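Local coordinates for ribosomal protein S2-related protein (Deinococcus radiodurans, PDB 2JH3), which binds a [4Fe-4S] cluster and, with its chelatase-like fold, may act as a sirohydrochlorin ferrochelatase, at residues A[43-48]-A[60-65]; A[54-59]-A[85-90]; A[279-284]-A[374-379]. All blocks are in the same frame, centred on the assembly; numbering follows the deposited sequence.

In the fold
Contacts 1 and 2 belong to the same chelatase-like (CbiX) domain and their centres lie about 11 Å apart; Val58 of contact 2 packs with its CG2 3.4 Å from Glu46 O of contact 1. Contact 3 lies in the stabilising domain, its centre about 14 Å from that of contact 1 and about 19 Å from that of contact 2. A salt bridge joins the two domains, with Arg60 NH2 2.8 Å from Glu378 OE2, and Gln57 touches Ala374. Contact 2 comes nearest the iron-sulfur cluster, the Arg56 side chain being about 10 Å from it and about 8 Å from that of its ligand Cys454; the side chains of Thr61 and Glu377 are about 14 Å away.

Contact 1. Residues A[43-48]-A[60-65]; sequences EVLEGY and RTVAYS
A single direct hydrogen bond joins strand 43-48 to the loop 60-65, and it is nearly straight: Ala63 N donates to Glu43 OE2 over 2.8 Å with an N-H...O angle of 173°. The amide approaches along the syn lone pair of the carboxylate oxygen. Glu43 reaches it with CG in the crowded position between backbone N and carbonyl carbon (chi1 79°) and an extended chain beyond. The same OE2 is hydrogen-bonded to Ser5 OG, while OE1 forms a salt bridge with Arg365, so this buried carboxylate is gripped at both oxygens and probably stays ionised.

A second polar link runs through water 1, which donates to Glu46 O and to Thr61 OG1, each 3.0 Å from the water oxygen. Thr61 OG1 is also hydrogen-bonded to Val58 O, which fixes its rotation.

The apolar contact is Leu45 CD1 with Val62 CG1, 3.9 Å apart; the same methyl touches Thr61 OG1 at 3.5 Å in van der Waals contact. The Tyr64 ring crosses the Glu43 carboxylate obliquely, their planes 54° apart. Ala63 CB sits over the centre of that ring.

Strand 43-48 is an outer strand of the sheet and runs parallel to strand 5-10; the loop then leads into strand 66-71 on the far side of strand 5-10, a crossover between parallel strands as in the alpha/beta fold of the chelatase superfamily.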
loop_
_atom_site.group_PDB
_atom_site.type_symbol
_atom_site.label_atom_id
_atom_site.label_comp_id
_atom_site.label_asym_id
_atom_site.label_seq_id
_atom_site.Cartn_x
_atom_site.Cartn_y
_atom_site.Cartn_z
ATOM N N GLU A 43 29.190 8.858 -18.812
ATOM C CA GLU A 43 28.071 8.761 -17.920
ATOM C C GLU A 43 28.500 8.010 -16.649
ATOM O O GLU A 43 29.504 7.261 -16.667
ATOM C CB GLU A 43 26.879 8.047 -18.585
ATOM C CG GLU A 43 26.982 6.533 -18.622
ATOM C CD GLU A 43 25.784 5.893 -19.220
ATOM O OE1 GLU A 43 24.721 6.554 -19.268
ATOM O OE2 GLU A 43 25.896 4.743 -19.660
ATOM N N VAL A 44 27.747 8.246 -15.570
ATOM C CA VAL A 44 27.939 7.578 -14.272
ATOM C C VAL A 44 26.571 7.091 -13.808
ATOM O O VAL A 44 25.590 7.865 -13.704
ATOM C CB VAL A 44 28.592 8.501 -13.230
ATOM C CG1 VAL A 44 28.858 7.777 -11.949
ATOM C CG2 VAL A 44 29.886 9.116 -13.778
ATOM N N LEU A 45 26.477 5.793 -13.642
ATOM C CA LEU A 45 25.243 5.159 -13.246
ATOM C C LEU A 45 25.409 4.474 -11.878
ATOM O O LEU A 45 26.560 4.271 -11.378
ATOM C CB LEU A 45 24.825 4.162 -14.330
ATOM C CG LEU A 45 24.504 4.814 -15.710
ATOM C CD1 LEU A 45 24.025 3.749 -16.652
ATOM C CD2 LEU A 45 23.456 5.928 -15.714
ATOM N N GLU A 46 24.266 4.093 -11.303
ATOM C CA GLU A 46 24.218 3.446 -9.995
ATOM C C GLU A 46 23.541 2.113 -10.078
ATOM O O GLU A 46 22.594 1.908 -10.859
ATOM C CB GLU A 46 23.435 4.293 -9.016
ATOM C CG GLU A 46 24.069 5.597 -8.770
ATOM C CD GLU A 46 23.068 6.646 -8.256
ATOM O OE1 GLU A 46 22.193 6.262 -7.463
ATOM O OE2 GLU A 46 23.206 7.831 -8.574
ATOM N N GLY A 47 24.007 1.176 -9.271
ATOM C CA GLY A 47 23.256 -0.034 -9.033
ATOM C C GLY A 47 23.376 -0.506 -7.587
ATOM O O GLY A 47 24.339 -0.156 -6.877
ATOM N N TYR A 48 22.402 -1.303 -7.149
ATOM C CA TYR A 48 22.375 -1.729 -5.739
ATOM C C TYR A 48 22.024 -3.190 -5.623
ATOM O O TYR A 48 21.321 -3.739 -6.447
ATOM C CB TYR A 48 21.398 -0.878 -4.902
ATOM C CG TYR A 48 21.749 0.553 -4.892
ATOM C CD1 TYR A 48 21.216 1.388 -5.819
ATOM C CD2 TYR A 48 22.671 1.079 -3.966
ATOM C CE1 TYR A 48 21.586 2.738 -5.885
ATOM C CE2 TYR A 48 23.075 2.404 -4.037
ATOM C CZ TYR A 48 22.502 3.240 -4.994
ATOM O OH TYR A 48 22.857 4.585 -5.037
ATOM N N ARG A 60 21.548 -3.132 -18.425
ATOM C CA ARG A 60 20.572 -2.783 -19.481
ATOM C C ARG A 60 20.338 -1.267 -19.529
ATOM O O ARG A 60 19.840 -0.736 -20.494
ATOM C CB ARG A 60 19.260 -3.566 -19.206
ATOM C CG ARG A 60 18.234 -2.711 -18.526
ATOM C CD ARG A 60 16.848 -3.349 -18.487
ATOM N NE ARG A 60 16.623 -4.125 -17.268
ATOM C CZ ARG A 60 16.555 -5.457 -17.205
ATOM N NH1 ARG A 60 16.680 -6.190 -18.309
ATOM N NH2 ARG A 60 16.328 -6.050 -16.019
ATOM N N THR A 61 20.719 -0.552 -18.473
ATOM C CA THR A 61 20.584 0.860 -18.473
ATOM C C THR A 61 21.792 1.607 -19.043
ATOM O O THR A 61 21.735 2.823 -19.143
ATOM C CB THR A 61 20.261 1.416 -17.082
ATOM O OG1 THR A 61 21.419 1.470 -16.267
ATOM C CG2 THR A 61 19.176 0.588 -16.395
ATOM N N VAL A 62 22.891 0.917 -19.352
ATOM C CA VAL A 62 24.126 1.622 -19.716
ATOM C C VAL A 62 24.093 1.959 -21.201
ATOM O O VAL A 62 23.640 1.166 -22.018
ATOM C CB VAL A 62 25.453 0.893 -19.261
ATOM C CG1 VAL A 62 25.314 0.242 -17.891
ATOM C CG2 VAL A 62 25.860 -0.028 -20.187
ATOM N N ALA A 63 24.512 3.169 -21.496
ATOM C CA ALA A 63 24.354 3.764 -22.751
ATOM C C ALA A 63 25.398 3.322 -23.767
ATOM O O ALA A 63 25.099 3.330 -24.962
ATOM C CB ALA A 63 24.357 5.290 -22.609
ATOM N N TYR A 64 26.567 2.888 -23.269
ATOM C CA TYR A 64 27.784 2.583 -24.074
ATOM C C TYR A 64 28.212 1.145 -23.957
ATOM O O TYR A 64 27.684 0.384 -23.150
ATOM C CB TYR A 64 28.917 3.523 -23.696
ATOM C CG TYR A 64 28.420 4.949 -23.717
ATOM C CD1 TYR A 64 27.878 5.472 -24.872
ATOM C CD2 TYR A 64 28.438 5.750 -22.573
ATOM C CE1 TYR A 64 27.386 6.755 -24.894
ATOM C CE2 TYR A 64 27.929 7.031 -22.579
ATOM C CZ TYR A 64 27.423 7.521 -23.762
ATOM O OH TYR A 64 26.925 8.796 -23.836
ATOM N N SER A 65 29.120 0.751 -24.843
ATOM C CA SER A 65 29.460 -0.652 -25.058
ATOM C C SER A 65 30.719 -1.028 -24.294
ATOM O O SER A 65 31.169 -2.172 -24.339
ATOM C CB SER A 65 29.680 -0.897 -26.568
ATOM O OG SER A 65 30.756 -0.097 -27.052
HETATM O O HOH W 1 21.186 2.548 -13.481
#

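Contact 2. Residues A[54-59]-A[85-90]; sequences GLRQVL and PRELGL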
loop_
_atom_site.group_PDB
_atom_site.type_symbol
_atom_site.label_atom_id
_atom_site.label_comp_id
_atom_site.label_asym_id
_atom_site.label_seq_id
_atom_site.Cartn_x
_atom_site.Cartn_y
_atom_site.Cartn_z
ATOM N N GLY A 54 18.674 -2.156 -9.669
ATOM C CA GLY A 54 19.171 -3.380 -9.092
ATOM C C GLY A 54 20.307 -3.930 -9.953
ATOM O O GLY A 54 20.522 -3.498 -11.095
ATOM N N LEU A 55 21.039 -4.896 -9.397
ATOM C CA LEU A 55 22.149 -5.549 -10.120
ATOM C C LEU A 55 21.711 -6.257 -11.408
ATOM O O LEU A 55 22.485 -6.352 -12.374
ATOM C CB LEU A 55 22.857 -6.567 -9.213
ATOM C CG LEU A 55 23.484 -5.964 -7.930
ATOM C CD1 LEU A 55 24.051 -7.103 -7.078
ATOM C CD2 LEU A 55 24.494 -4.925 -8.259
ATOM N N ARG A 56 20.488 -6.772 -11.405
ATOM C CA ARG A 56 19.902 -7.401 -12.592
ATOM C C ARG A 56 19.467 -6.423 -13.661
ATOM O O ARG A 56 19.141 -6.839 -14.773
ATOM C CB ARG A 56 18.682 -8.277 -12.196
ATOM C CG ARG A 56 18.970 -9.343 -11.068
ATOM C CD ARG A 56 19.937 -10.451 -11.560
ATOM N NE ARG A 56 19.343 -11.313 -12.578
ATOM C CZ ARG A 56 19.928 -12.329 -13.188
ATOM N NH1 ARG A 56 21.206 -12.572 -13.002
ATOM N NH2 ARG A 56 19.235 -13.095 -14.009
ATOM N N GLN A 57 19.393 -5.150 -13.318
ATOM C CA GLN A 57 18.851 -4.118 -14.189
ATOM C C GLN A 57 19.963 -3.246 -14.730
ATOM O O GLN A 57 19.907 -2.755 -15.846
ATOM C CB GLN A 57 17.898 -3.234 -13.349
ATOM C CG GLN A 57 16.769 -3.988 -12.670
ATOM C CD GLN A 57 15.848 -2.987 -11.971
ATOM O OE1 GLN A 57 16.343 -2.042 -11.312
ATOM N NE2 GLN A 57 14.541 -3.090 -12.226
ATOM N N VAL A 58 20.978 -2.988 -13.911
ATOM C CA VAL A 58 21.915 -1.882 -14.196
ATOM C C VAL A 58 22.609 -1.972 -15.575
ATOM O O VAL A 58 22.717 -0.971 -16.257
ATOM C CB VAL A 58 22.953 -1.680 -13.058
ATOM C CG1 VAL A 58 23.968 -2.804 -13.037
ATOM C CG2 VAL A 58 23.560 -0.298 -13.201
ATOM N N LEU A 59 22.956 -3.159 -16.052
ATOM C CA LEU A 59 23.705 -3.217 -17.314
ATOM C C LEU A 59 22.848 -2.898 -18.550
ATOM O O LEU A 59 23.341 -2.386 -19.558
ATOM C CB LEU A 59 24.401 -4.573 -17.474
ATOM C CG LEU A 59 25.666 -4.726 -16.600
ATOM C CD1 LEU A 59 26.363 -6.059 -16.878
ATOM C CD2 LEU A 59 26.609 -3.564 -16.832
ATOM N N PRO A 85 29.070 -10.467 -8.497
ATOM C CA PRO A 85 29.331 -11.100 -9.784
ATOM C C PRO A 85 28.231 -12.065 -10.231
ATOM O O PRO A 85 27.827 -12.022 -11.370
ATOM C CB PRO A 85 30.674 -11.812 -9.564
ATOM C CG PRO A 85 31.285 -11.102 -8.507
ATOM C CD PRO A 85 30.194 -10.715 -7.569
ATOM N N ARG A 86 27.689 -12.844 -9.321
ATOM C CA ARG A 86 26.561 -13.755 -9.602
ATOM C C ARG A 86 25.286 -13.014 -10.034
ATOM O O ARG A 86 24.614 -13.440 -10.920
ATOM C CB ARG A 86 26.259 -14.475 -8.322
ATOM C CG ARG A 86 25.398 -15.620 -8.328
ATOM C CD ARG A 86 25.352 -16.066 -6.837
ATOM N NE ARG A 86 24.394 -15.224 -6.156
ATOM C CZ ARG A 86 24.168 -15.088 -4.854
ATOM N NH1 ARG A 86 24.895 -15.695 -3.906
ATOM N NH2 ARG A 86 23.139 -14.259 -4.532
ATOM N N GLU A 87 24.941 -11.919 -9.365
ATOM C CA GLU A 87 23.746 -11.187 -9.720
ATOM C C GLU A 87 23.944 -10.386 -11.020
ATOM O O GLU A 87 23.058 -10.325 -11.898
ATOM C CB GLU A 87 23.373 -10.291 -8.575
ATOM C CG GLU A 87 22.993 -11.072 -7.309
ATOM C CD GLU A 87 21.687 -11.881 -7.515
ATOM O OE1 GLU A 87 20.633 -11.264 -7.806
ATOM O OE2 GLU A 87 21.709 -13.108 -7.381
ATOM N N LEU A 88 25.131 -9.826 -11.166
ATOM C CA LEU A 88 25.474 -9.153 -12.402
ATOM C C LEU A 88 25.584 -10.106 -13.564
ATOM O O LEU A 88 25.551 -9.658 -14.697
ATOM C CB LEU A 88 26.796 -8.404 -12.261
ATOM C CG LEU A 88 26.953 -6.958 -11.831
ATOM C CD1 LEU A 88 25.787 -5.978 -12.003
ATOM C CD2 LEU A 88 27.625 -6.776 -10.462
ATOM N N GLY A 89 25.787 -11.400 -13.311
ATOM C CA GLY A 89 25.940 -12.381 -14.396
ATOM C C GLY A 89 27.332 -12.464 -14.975
ATOM O O GLY A 89 27.504 -12.727 -16.175
ATOM N N LEU A 90 28.347 -12.238 -14.138
ATOM C CA LEU A 90 29.725 -12.112 -14.645
ATOM C C LEU A 90 30.460 -13.423 -14.831
ATOM O O LEU A 90 31.500 -13.437 -15.515
ATOM C CB LEU A 90 30.568 -11.185 -13.739
ATOM C CG LEU A 90 30.052 -9.776 -13.711
ATOM C CD1 LEU A 90 30.962 -8.936 -12.856
ATOM C CD2 LEU A 90 29.940 -9.229 -15.150
#
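Bends at chi2 (-67°) and chi3 curl the Arg56 side chain across the last turn of helix 78-88, while Leu88, whose chi1 (-91°) and chi2 (-23°) both lie off the usual staggered values, leaves its backbone pointing away and yet turns CD1 back against residues 54-59. Arg56 NH1 donates to Glu87 O at 3.1 Å, a somewhat bent bond in which the acceptor lies near the guanidinium plane and the donor stands above the carbonyl plane. The helix end probably stabilises the Arg56 charge, which has a stronger partner in Glu452, bound through NE; Arg398, paired with Glu87 OE2, also lies close to Arg56.

Beside this polar edge, Leu55 CD1 rests 3.6 Å from Glu87 CB, the two side chains crossing at about a right angle. Leu88 CD1 packs against both Leu55 O, at 3.3 Å, and Val58 CG1, at 3.8 Å. Gly89, with positive phi, closes the helix in a Schellman motif, Leu90 N bonding to Pro85 O at 2.8 Å. Leu55 and Val58 pack on Ile9 and Val7 of strand 5-10, Leu59 and Leu90 touch Leu105 of strand 101-105, and Pro85 and Leu90 meet Tyr112 of strand 108-112.

Contact 3. Residues A[279-284]-A[374-379]; sequences EAWAAL and AVIEES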
loop_
_atom_site.group_PDB
_atom_site.type_symbol
_atom_site.label_atom_id
_atom_site.label_comp_id
_atom_site.label_asym_id
_atom_site.label_seq_id
_atom_site.Cartn_x
_atom_site.Cartn_y
_atom_site.Cartn_z
ATOM N N GLU A 279 17.830 3.064 -28.980
ATOM C CA GLU A 279 16.471 2.999 -29.528
ATOM C C GLU A 279 15.376 3.297 -28.516
ATOM O O GLU A 279 14.402 3.996 -28.806
ATOM C CB GLU A 279 16.244 1.618 -30.120
ATOM C CG GLU A 279 17.002 1.376 -31.428
ATOM C CD GLU A 279 16.780 -0.036 -31.984
ATOM O OE1 GLU A 279 15.711 -0.628 -31.786
ATOM O OE2 GLU A 279 17.718 -0.545 -32.562
ATOM N N ALA A 280 15.515 2.724 -27.308
ATOM C CA ALA A 280 14.501 2.892 -26.277
ATOM C C ALA A 280 14.413 4.341 -25.850
ATOM O O ALA A 280 13.323 4.895 -25.688
ATOM C CB ALA A 280 14.719 1.991 -25.149
ATOM N N TRP A 281 15.549 5.030 -25.822
ATOM C CA TRP A 281 15.495 6.435 -25.463
ATOM C C TRP A 281 14.994 7.296 -26.593
ATOM O O TRP A 281 14.383 8.322 -26.337
ATOM C CB TRP A 281 16.822 6.888 -24.793
ATOM C CG TRP A 281 16.848 6.215 -23.434
ATOM C CD1 TRP A 281 17.445 5.063 -23.121
ATOM C CD2 TRP A 281 16.177 6.666 -22.249
ATOM N NE1 TRP A 281 17.242 4.765 -21.805
ATOM C CE2 TRP A 281 16.415 5.723 -21.259
ATOM C CE3 TRP A 281 15.344 7.747 -21.968
ATOM C CZ2 TRP A 281 15.884 5.833 -19.978
ATOM C CZ3 TRP A 281 14.810 7.877 -20.691
ATOM C CH2 TRP A 281 15.093 6.926 -19.709
ATOM N N ALA A 282 15.197 6.869 -27.841
ATOM C CA ALA A 282 14.525 7.555 -28.978
ATOM C C ALA A 282 13.002 7.436 -28.875
ATOM O O ALA A 282 12.225 8.410 -29.182
ATOM C CB ALA A 282 15.003 7.013 -30.299
ATOM N N ALA A 283 12.528 6.263 -28.471
ATOM C CA ALA A 283 11.094 6.088 -28.248
ATOM C C ALA A 283 10.554 7.004 -27.131
ATOM O O ALA A 283 9.461 7.638 -27.194
ATOM C CB ALA A 283 10.809 4.685 -27.894
ATOM N N LEU A 284 11.335 7.108 -26.087
ATOM C CA LEU A 284 10.916 7.933 -24.940
ATOM C C LEU A 284 10.849 9.400 -25.348
ATOM O O LEU A 284 9.898 10.043 -25.021
ATOM C CB LEU A 284 11.875 7.739 -23.758
ATOM C CG LEU A 284 11.670 8.536 -22.430
ATOM C CD1 LEU A 284 12.104 9.972 -22.463
ATOM C CD2 LEU A 284 10.239 8.526 -21.990
ATOM N N ALA A 374 15.082 1.136 -15.212
ATOM C CA ALA A 374 14.900 0.050 -16.151
ATOM C C ALA A 374 13.559 -0.024 -16.828
ATOM O O ALA A 374 13.404 -0.812 -17.719
ATOM C CB ALA A 374 15.267 -1.352 -15.534
ATOM N N VAL A 375 12.625 0.843 -16.447
ATOM C CA VAL A 375 11.300 0.804 -16.976
ATOM C C VAL A 375 11.291 1.151 -18.476
ATOM O O VAL A 375 10.582 0.556 -19.245
ATOM C CB VAL A 375 10.359 1.708 -16.111
ATOM C CG1 VAL A 375 9.058 1.926 -16.771
ATOM C CG2 VAL A 375 10.131 1.091 -14.733
ATOM N N ILE A 376 12.009 2.186 -18.887
ATOM C CA ILE A 376 11.996 2.576 -20.306
ATOM C C ILE A 376 12.525 1.463 -21.259
ATOM O O ILE A 376 11.866 1.084 -22.216
ATOM C CB ILE A 376 12.805 3.927 -20.523
ATOM C CG1 ILE A 376 12.050 5.161 -19.973
ATOM C CG2 ILE A 376 13.208 4.068 -21.977
ATOM C CD1 ILE A 376 10.721 5.192 -20.109
ATOM N N GLU A 377 13.660 0.897 -20.889
ATOM C CA GLU A 377 14.357 -0.116 -21.639
ATOM C C GLU A 377 13.562 -1.439 -21.689
ATOM O O GLU A 377 13.504 -2.113 -22.712
ATOM C CB GLU A 377 15.697 -0.347 -20.923
ATOM C CG GLU A 377 16.691 0.862 -20.953
ATOM C CD GLU A 377 16.680 1.746 -19.718
ATOM O OE1 GLU A 377 15.730 1.679 -18.957
ATOM O OE2 GLU A 377 17.603 2.568 -19.558
ATOM N N GLU A 378 13.002 -1.844 -20.567
ATOM C CA GLU A 378 12.168 -3.067 -20.482
ATOM C C GLU A 378 10.904 -2.969 -21.211
ATOM O O GLU A 378 10.503 -3.900 -21.907
ATOM C CB GLU A 378 11.886 -3.417 -19.027
ATOM C CG GLU A 378 13.091 -3.919 -18.405
ATOM C CD GLU A 378 12.938 -4.209 -16.918
ATOM O OE1 GLU A 378 11.945 -3.764 -16.287
ATOM O OE2 GLU A 378 13.872 -4.851 -16.341
ATOM N N SER A 379 10.224 -1.828 -21.065
ATOM C CA SER A 379 9.000 -1.585 -21.782
ATOM C C SER A 379 9.220 -1.596 -23.317
ATOM O O SER A 379 8.425 -2.207 -24.081
ATOM C CB SER A 379 8.350 -0.282 -21.308
ATOM O OG SER A 379 7.901 -0.411 -19.920
#
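Helices 275-290 and 375-383 meet here at a steep angle, 103° between the directions of their short segments, with the axes 9.0 Å apart at closest approach. The tight part of the contact is centred on Ile376, which points toward the other helix and lies against one face of the indole of Trp281. Its CG2 methyl sits 3.8 Å from the centroid of the six-membered ring of Trp281 and only 15° off the ring normal, a CH-pi contact over the face. Its other branch runs past the ring: Ile376 CG1 touches Trp281 CH2 at 3.5 Å, and CD1 continues to Leu284 CD2 at 3.9 Å. Leu284 and Ile376 cross at about a right angle.

While the face of the indole carries the methyl group, its edge makes the polar bond. Trp281 NE1 donates to Glu377 OE2 over 3.2 Å, a bent bond, 150° at the hydrogen, the acceptor lying in the ring plane and the donor standing well above the plane of the carboxylate. A bend at chi2 brings the carboxylate of Glu377 there. Glu369 OE1 lies close to the same oxygen, and two carboxylates so near each other could raise the pKa of one of them.

Ala280 still packs on the second helix, its O 3.8 Å from Ile376 CG2 and its CB 4.1 Å from Glu377 CA. Contacts thin out at Ala283, which is partly exposed and also points toward the second helix but makes no contact with residues 374-379; Tyr380 packs against Ala283, and against Ala280 as well.

Helix 361-371 covers Trp281 and Leu284 through Leu368, so the arrangement is a steeply crossed helix pair, backed by a third helix, within the DR2241 stabilising domain.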